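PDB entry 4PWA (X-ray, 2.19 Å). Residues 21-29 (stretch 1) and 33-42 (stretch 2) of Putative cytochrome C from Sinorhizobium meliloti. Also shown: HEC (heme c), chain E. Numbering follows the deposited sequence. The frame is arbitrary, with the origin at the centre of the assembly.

Stretch 1, residues 21-29: CALCHTLAD
Stretch 2 (33-42) VGEVGPNLDE

The histidine that ligates a c-type heme iron is commonly steadied from behind, and here one imidazole is held at both nitrogens: His25 NE2 binds HEC FE at 2.0 Å, while ND1 donates to Pro38 O at 2.9 Å, an acceptor lying near the ring plane at its edge. With chi1 -74° and chi2 -80°, the ring also receives an off-centre CH-pi contact from Leu40 CD1, 4.2 Å from its centroid. Thioether bonds from Cys21 SG to HEC CAB (1.8 Å) and Cys24 SG to HEC CAC (1.9 Å), both cysteines in m, fix the helical turn preceding it.

Thr26 and Val33 form an antiparallel, non-hydrogen-bonded bridge, CA to CA 4.1 Å, with both side chains on the same face; Thr26 OG1 (chi1 m) donates to Gly34 O at 2.8 Å. Glycine suits position 34 because a CB would clash with His25 N; at Gly37 it would strike the heme, and Gly37 N donates to Cys24 O at 3.0 Å. Water 2 links Thr26 N with Gly34 O and Gly37 O.

Beyond the bridge, Leu40 N donates to Thr26 O (3.0 Å), and Asp41 OD2 accepts from Ala28 N (2.7 Å). Asn39 (chi1 t) caps the helix, its OD1 accepting from Asp41 N at 2.8 Å. Leu27 CD1 packs 3.9 Å from Leu40 CB. The stretches together bury 715 Å².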

ATOM      1  N   CYS A  21       6.499  13.063  -1.749  1.00 23.51           N
ATOM      2  CA  CYS A  21       7.570  12.093  -1.496  1.00 22.85           C
ATOM      3  C   CYS A  21       7.049  10.920  -0.694  1.00 22.54           C
ATOM      4  O   CYS A  21       7.396   9.779  -0.985  1.00 22.04           O
ATOM      5  CB  CYS A  21       8.727  12.707  -0.704  1.00 22.98           C
ATOM      6  SG  CYS A  21       9.279  14.308  -1.231  1.00 23.73           S
ATOM      7  N   ALA A  22       6.217  11.221   0.311  1.00 22.74           N
ATOM      8  CA  ALA A  22       5.640  10.214   1.217  1.00 22.93           C
ATOM      9  C   ALA A  22       4.807   9.157   0.509  1.00 23.29           C
ATOM     10  O   ALA A  22       4.669   8.049   1.021  1.00 23.67           O
ATOM     11  CB  ALA A  22       4.790  10.882   2.322  1.00 22.90           C
ATOM     12  N   LEU A  23       4.225   9.499  -0.636  1.00 23.60           N
ATOM     13  CA  LEU A  23       3.427   8.530  -1.399  1.00 24.52           C
ATOM     14  C   LEU A  23       4.303   7.481  -2.085  1.00 24.06           C
ATOM     15  O   LEU A  23       3.867   6.354  -2.292  1.00 25.19           O
ATOM     16  CB  LEU A  23       2.533   9.230  -2.439  1.00 25.35           C
ATOM     17  CG  LEU A  23       1.391  10.122  -1.925  1.00 27.00           C
ATOM     18  CD1 LEU A  23       0.581  10.758  -3.080  1.00 29.26           C
ATOM     19  CD2 LEU A  23       0.473   9.349  -1.020  1.00 28.59           C
ATOM     20  N   CYS A  24       5.529   7.849  -2.445  1.00 23.16           N
ATOM     21  CA  CYS A  24       6.439   6.933  -3.136  1.00 23.13           C
ATOM     22  C   CYS A  24       7.483   6.315  -2.184  1.00 22.11           C
ATOM     23  O   CYS A  24       7.982   5.208  -2.419  1.00 22.08           O
ATOM     24  CB  CYS A  24       7.143   7.654  -4.299  1.00 23.16           C
ATOM     25  SG  CYS A  24       6.174   7.994  -5.868  1.00 25.86           S
ATOM     26  N   HIS A  25       7.812   7.012  -1.101  1.00 21.59           N
ATOM     27  CA  HIS A  25       8.933   6.606  -0.242  1.00 21.26           C
ATOM     28  C   HIS A  25       8.544   6.316   1.196  1.00 21.36           C
ATOM     29  O   HIS A  25       7.628   6.943   1.742  1.00 21.65           O
ATOM     30  CB  HIS A  25       9.970   7.720  -0.212  1.00 21.28           C
ATOM     31  CG  HIS A  25      10.758   7.837  -1.471  1.00 21.39           C
ATOM     32  ND1 HIS A  25      11.816   7.003  -1.758  1.00 20.31           N
ATOM     33  CD2 HIS A  25      10.651   8.694  -2.511  1.00 21.43           C
ATOM     34  CE1 HIS A  25      12.331   7.347  -2.922  1.00 21.99           C
ATOM     35  NE2 HIS A  25      11.643   8.371  -3.400  1.00 22.51           N
ATOM     36  N   THR A  26       9.272   5.387   1.811  1.00 21.50           N
ATOM     37  CA  THR A  26       9.142   5.116   3.237  1.00 21.79           C
ATOM     38  C   THR A  26      10.157   5.963   4.010  1.00 21.86           C
ATOM     39  O   THR A  26      11.335   6.010   3.657  1.00 21.27           O
ATOM     40  CB  THR A  26       9.336   3.629   3.558  1.00 22.44           C
ATOM     41  OG1 THR A  26       8.252   2.884   3.002  1.00 23.50           O
ATOM     42  CG2 THR A  26       9.376   3.379   5.080  1.00 22.39           C
ATOM     43  N   LEU A  27       9.667   6.633   5.052  1.00 22.02           N
ATOM     44  CA  LEU A  27      10.479   7.433   5.945  1.00 22.24           C
ATOM     45  C   LEU A  27       9.766   7.559   7.290  1.00 22.91           C
ATOM     46  O   LEU A  27       8.779   8.268   7.417  1.00 23.16           O
ATOM     47  CB  LEU A  27      10.733   8.821   5.335  1.00 22.07           C
ATOM     48  CG  LEU A  27      11.709   9.716   6.105  1.00 22.38           C
ATOM     49  CD1 LEU A  27      13.134   9.216   5.905  1.00 20.14           C
ATOM     50  CD2 LEU A  27      11.556  11.184   5.698  1.00 22.46           C
ATOM     51  N   ALA A  28      10.291   6.876   8.297  1.00 23.91           N
ATOM     52  CA  ALA A  28       9.643   6.760   9.592  1.00 24.75           C
ATOM     53  C   ALA A  28       9.316   8.103  10.246  1.00 25.32           C
ATOM     54  O   ALA A  28       8.225   8.281  10.758  1.00 26.26           O
ATOM     55  CB  ALA A  28      10.499   5.897  10.529  1.00 25.63           C
ATOM     56  N   ASP A  29      10.233   9.061  10.201  1.00 25.70           N
ATOM     57  CA  ASP A  29      10.024  10.332  10.896  1.00 26.79           C
ATOM     58  C   ASP A  29       8.734  10.990  10.421  1.00 26.54           C
ATOM     59  O   ASP A  29       8.016  11.589  11.206  1.00 27.36           O
ATOM     60  CB  ASP A  29      11.210  11.267  10.699  1.00 26.60           C
ATOM     61  CG  ASP A  29      11.023  12.612  11.388  1.00 29.52           C
ATOM     62  OD1 ASP A  29      10.371  13.510  10.799  1.00 30.37           O
ATOM     63  OD2 ASP A  29      11.548  12.798  12.508  1.00 31.44           O
ATOM     64  N   VAL A  33       5.079   5.488   4.341  1.00 25.10           N
ATOM     65  CA  VAL A  33       5.267   4.077   4.006  1.00 25.63           C
ATOM     66  C   VAL A  33       4.989   3.817   2.518  1.00 25.98           C
ATOM     67  O   VAL A  33       4.480   2.767   2.144  1.00 26.17           O
ATOM     68  CB  VAL A  33       4.356   3.143   4.886  1.00 27.00           C
ATOM     69  CG1 VAL A  33       4.867   3.068   6.319  1.00 26.33           C
ATOM     70  CG2 VAL A  33       2.892   3.605   4.834  1.00 26.17           C
ATOM     71  N   GLY A  34       5.337   4.785   1.679  1.00 26.27           N
ATOM     72  CA  GLY A  34       5.270   4.620   0.235  1.00 26.71           C
ATOM     73  C   GLY A  34       6.212   3.511  -0.197  1.00 26.98           C
ATOM     74  O   GLY A  34       7.276   3.329   0.394  1.00 26.33           O
ATOM     75  N   GLU A  35       5.803   2.780  -1.228  1.00 28.14           N
ATOM     76  CA  GLU A  35       6.471   1.551  -1.656  1.00 29.37           C
ATOM     77  C   GLU A  35       7.013   1.601  -3.087  1.00 28.91           C
ATOM     78  O   GLU A  35       7.568   0.605  -3.559  1.00 29.96           O
ATOM     79  CB  GLU A  35       5.488   0.380  -1.568  1.00 31.20           C
ATOM     80  CG  GLU A  35       4.813   0.187  -0.214  1.00 34.01           C
ATOM     81  CD  GLU A  35       3.767  -0.915  -0.241  1.00 38.62           C
ATOM     82  OE1 GLU A  35       3.700  -1.636  -1.261  1.00 42.26           O
ATOM     83  OE2 GLU A  35       3.014  -1.065   0.741  1.00 40.15           O
ATOM     84  N   VAL A  36       6.850   2.735  -3.773  1.00 27.98           N
ATOM     85  CA  VAL A  36       7.199   2.862  -5.199  1.00 27.90           C
ATOM     86  C   VAL A  36       8.701   2.946  -5.421  1.00 27.01           C
ATOM     87  O   VAL A  36       9.236   2.324  -6.332  1.00 27.53           O
ATOM     88  CB  VAL A  36       6.511   4.081  -5.852  1.00 28.01           C
ATOM     89  CG1 VAL A  36       6.978   4.253  -7.283  1.00 28.10           C
ATOM     90  CG2 VAL A  36       4.962   3.941  -5.790  1.00 28.29           C
ATOM     91  N   GLY A  37       9.379   3.722  -4.586  1.00 25.77           N
ATOM     92  CA  GLY A  37      10.845   3.799  -4.607  1.00 25.54           C
ATOM     93  C   GLY A  37      11.485   3.293  -3.319  1.00 25.05           C
ATOM     94  O   GLY A  37      10.801   2.762  -2.455  1.00 25.20           O
ATOM     95  N   PRO A  38      12.805   3.464  -3.179  1.00 24.94           N
ATOM     96  CA  PRO A  38      13.502   2.843  -2.064  1.00 25.30           C
ATOM     97  C   PRO A  38      13.145   3.414  -0.684  1.00 24.39           C
ATOM     98  O   PRO A  38      12.805   4.597  -0.544  1.00 24.29           O
ATOM     99  CB  PRO A  38      14.990   3.100  -2.387  1.00 25.88           C
ATOM    100  CG  PRO A  38      15.002   4.225  -3.347  1.00 25.95           C
ATOM    101  CD  PRO A  38      13.746   4.048  -4.152  1.00 25.70           C
ATOM    102  N   ASN A  39      13.223   2.555   0.320  1.00 23.85           N
ATOM    103  CA  ASN A  39      13.026   2.961   1.693  1.00 23.45           C
ATOM    104  C   ASN A  39      14.162   3.892   2.051  1.00 22.97           C
ATOM    105  O   ASN A  39      15.312   3.486   2.020  1.00 22.94           O
ATOM    106  CB  ASN A  39      13.007   1.732   2.614  1.00 23.99           C
ATOM    107  CG  ASN A  39      12.742   2.084   4.056  1.00 24.20           C
ATOM    108  OD1 ASN A  39      12.940   3.218   4.474  1.00 25.50           O
ATOM    109  ND2 ASN A  39      12.299   1.109   4.831  1.00 24.77           N
ATOM    110  N   LEU A  40      13.841   5.147   2.353  1.00 22.74           N
ATOM    111  CA  LEU A  40      14.868   6.138   2.662  1.00 23.33           C
ATOM    112  C   LEU A  40      15.497   5.911   4.038  1.00 24.50           C
ATOM    113  O   LEU A  40      16.612   6.370   4.298  1.00 25.43           O
ATOM    114  CB  LEU A  40      14.318   7.564   2.526  1.00 22.73           C
ATOM    115  CG  LEU A  40      13.843   7.968   1.112  1.00 22.34           C
ATOM    116  CD1 LEU A  40      13.252   9.371   1.106  1.00 19.88           C
ATOM    117  CD2 LEU A  40      14.981   7.844   0.046  1.00 20.50           C
ATOM    118  N   ASP A  41      14.801   5.196   4.913  1.00 25.38           N
ATOM    119  CA  ASP A  41      15.393   4.777   6.194  1.00 27.45           C
ATOM    120  C   ASP A  41      16.470   3.713   5.975  1.00 28.30           C
ATOM    121  O   ASP A  41      17.358   3.534   6.816  1.00 29.67           O
ATOM    122  CB  ASP A  41      14.329   4.243   7.150  1.00 27.72           C
ATOM    123  CG  ASP A  41      13.326   5.313   7.578  1.00 29.95           C
ATOM    124  OD1 ASP A  41      13.722   6.493   7.777  1.00 31.87           O
ATOM    125  OD2 ASP A  41      12.130   4.966   7.743  1.00 34.09           O
ATOM    126  N   GLU A  42      16.384   3.019   4.843  1.00 27.72           N
ATOM    127  CA  GLU A  42      17.381   2.032   4.453  1.00 28.70           C
ATOM    128  C   GLU A  42      18.523   2.682   3.674  1.00 29.06           C
ATOM    129  O   GLU A  42      19.681   2.400   3.910  1.00 30.25           O
ATOM    130  CB  GLU A  42      16.720   0.935   3.610  1.00 28.25           C
ATOM    131  CG  GLU A  42      17.661  -0.116   3.038  1.00 29.57           C
ATOM    132  CD  GLU A  42      18.320  -1.008   4.078  1.00 31.10           C
ATOM    133  OE1 GLU A  42      18.063  -0.866   5.304  1.00 30.60           O
ATOM    134  OE2 GLU A  42      19.119  -1.869   3.641  1.00 32.46           O
TER
HETATM  135 FE   HEC E 201      12.195   9.517  -4.964  1.00 19.58          FE
HETATM  136  CHA HEC E 201      14.871   7.586  -5.813  1.00 19.97           C
HETATM  137  CHB HEC E 201      14.018  11.120  -2.633  1.00 20.25           C
HETATM  138  CHC HEC E 201       9.649  11.733  -4.564  1.00 21.15           C
HETATM  139  CHD HEC E 201      10.105   7.478  -6.691  1.00 20.93           C
HETATM  140  NA  HEC E 201      14.092   9.414  -4.376  1.00 19.81           N
HETATM  141  C1A HEC E 201      15.029   8.495  -4.796  1.00 20.40           C
HETATM  142  C2A HEC E 201      16.231   8.673  -4.007  1.00 21.45           C
HETATM  143  C3A HEC E 201      16.003   9.634  -3.117  1.00 20.25           C
HETATM  144  C4A HEC E 201      14.642  10.110  -3.325  1.00 20.67           C
HETATM  145  CMA HEC E 201      17.005  10.132  -2.065  1.00 19.21           C
HETATM  146  CAA HEC E 201      17.534   7.863  -4.173  1.00 21.69           C
HETATM  147  CBA HEC E 201      18.252   8.408  -5.398  1.00 23.18           C
HETATM  148  CGA HEC E 201      19.612   7.776  -5.566  1.00 25.31           C
HETATM  149  O1A HEC E 201      20.605   8.543  -5.650  1.00 25.75           O
HETATM  150  O2A HEC E 201      19.720   6.517  -5.617  1.00 26.75           O
HETATM  151  NB  HEC E 201      11.901  11.104  -3.830  1.00 19.86           N
HETATM  152  C1B HEC E 201      12.806  11.666  -2.963  1.00 20.13           C
HETATM  153  C2B HEC E 201      12.283  12.942  -2.527  1.00 20.21           C
HETATM  154  C3B HEC E 201      11.065  13.081  -3.025  1.00 20.58           C
HETATM  155  C4B HEC E 201      10.813  11.952  -3.881  1.00 21.13           C
HETATM  156  CMB HEC E 201      12.917  13.886  -1.483  1.00 20.61           C
HETATM  157  CAB HEC E 201      10.113  14.277  -2.810  1.00 20.18           C
HETATM  158  CBB HEC E 201      10.633  15.563  -3.472  1.00 21.28           C
HETATM  159  NC  HEC E 201      10.238   9.562  -5.488  1.00 19.21           N
HETATM  160  C1C HEC E 201       9.358  10.598  -5.284  1.00 20.68           C
HETATM  161  C2C HEC E 201       8.219  10.457  -6.169  1.00 18.90           C
HETATM  162  C3C HEC E 201       8.235   9.175  -6.577  1.00 19.89           C
HETATM  163  C4C HEC E 201       9.572   8.661  -6.263  1.00 20.72           C
HETATM  164  CMC HEC E 201       6.951  11.293  -5.921  1.00 16.82           C
HETATM  165  CAC HEC E 201       7.192   8.354  -7.399  1.00 19.42           C
HETATM  166  CBC HEC E 201       6.018   8.979  -8.182  1.00 18.48           C
HETATM  167  ND  HEC E 201      12.455   7.807  -6.066  1.00 19.35           N
HETATM  168  C1D HEC E 201      11.431   7.133  -6.709  1.00 19.83           C
HETATM  169  C2D HEC E 201      11.953   5.993  -7.422  1.00 17.51           C
HETATM  170  C3D HEC E 201      13.449   6.014  -7.160  1.00 18.77           C
HETATM  171  C4D HEC E 201      13.664   7.164  -6.301  1.00 19.84           C
HETATM  172  CMD HEC E 201      11.159   4.969  -8.254  1.00 17.12           C
HETATM  173  CAD HEC E 201      14.495   5.004  -7.686  1.00 19.51           C
HETATM  174  CBD HEC E 201      15.325   5.663  -8.772  1.00 19.14           C
HETATM  175  CGD HEC E 201      16.169   4.623  -9.466  1.00 21.12           C
HETATM  176  O1D HEC E 201      17.225   4.244  -8.893  1.00 20.71           O
HETATM  177  O2D HEC E 201      15.790   4.198 -10.598  1.00 22.81           O
HETATM  178  O   HOH W   1       2.673   6.854   2.885  1.00 37.37           O
HETATM  179  O   HOH W   2       9.825   3.024   0.114  1.00 20.07           O
HETATM  180  O   HOH W   3      12.913   8.689   9.224  1.00 23.27           O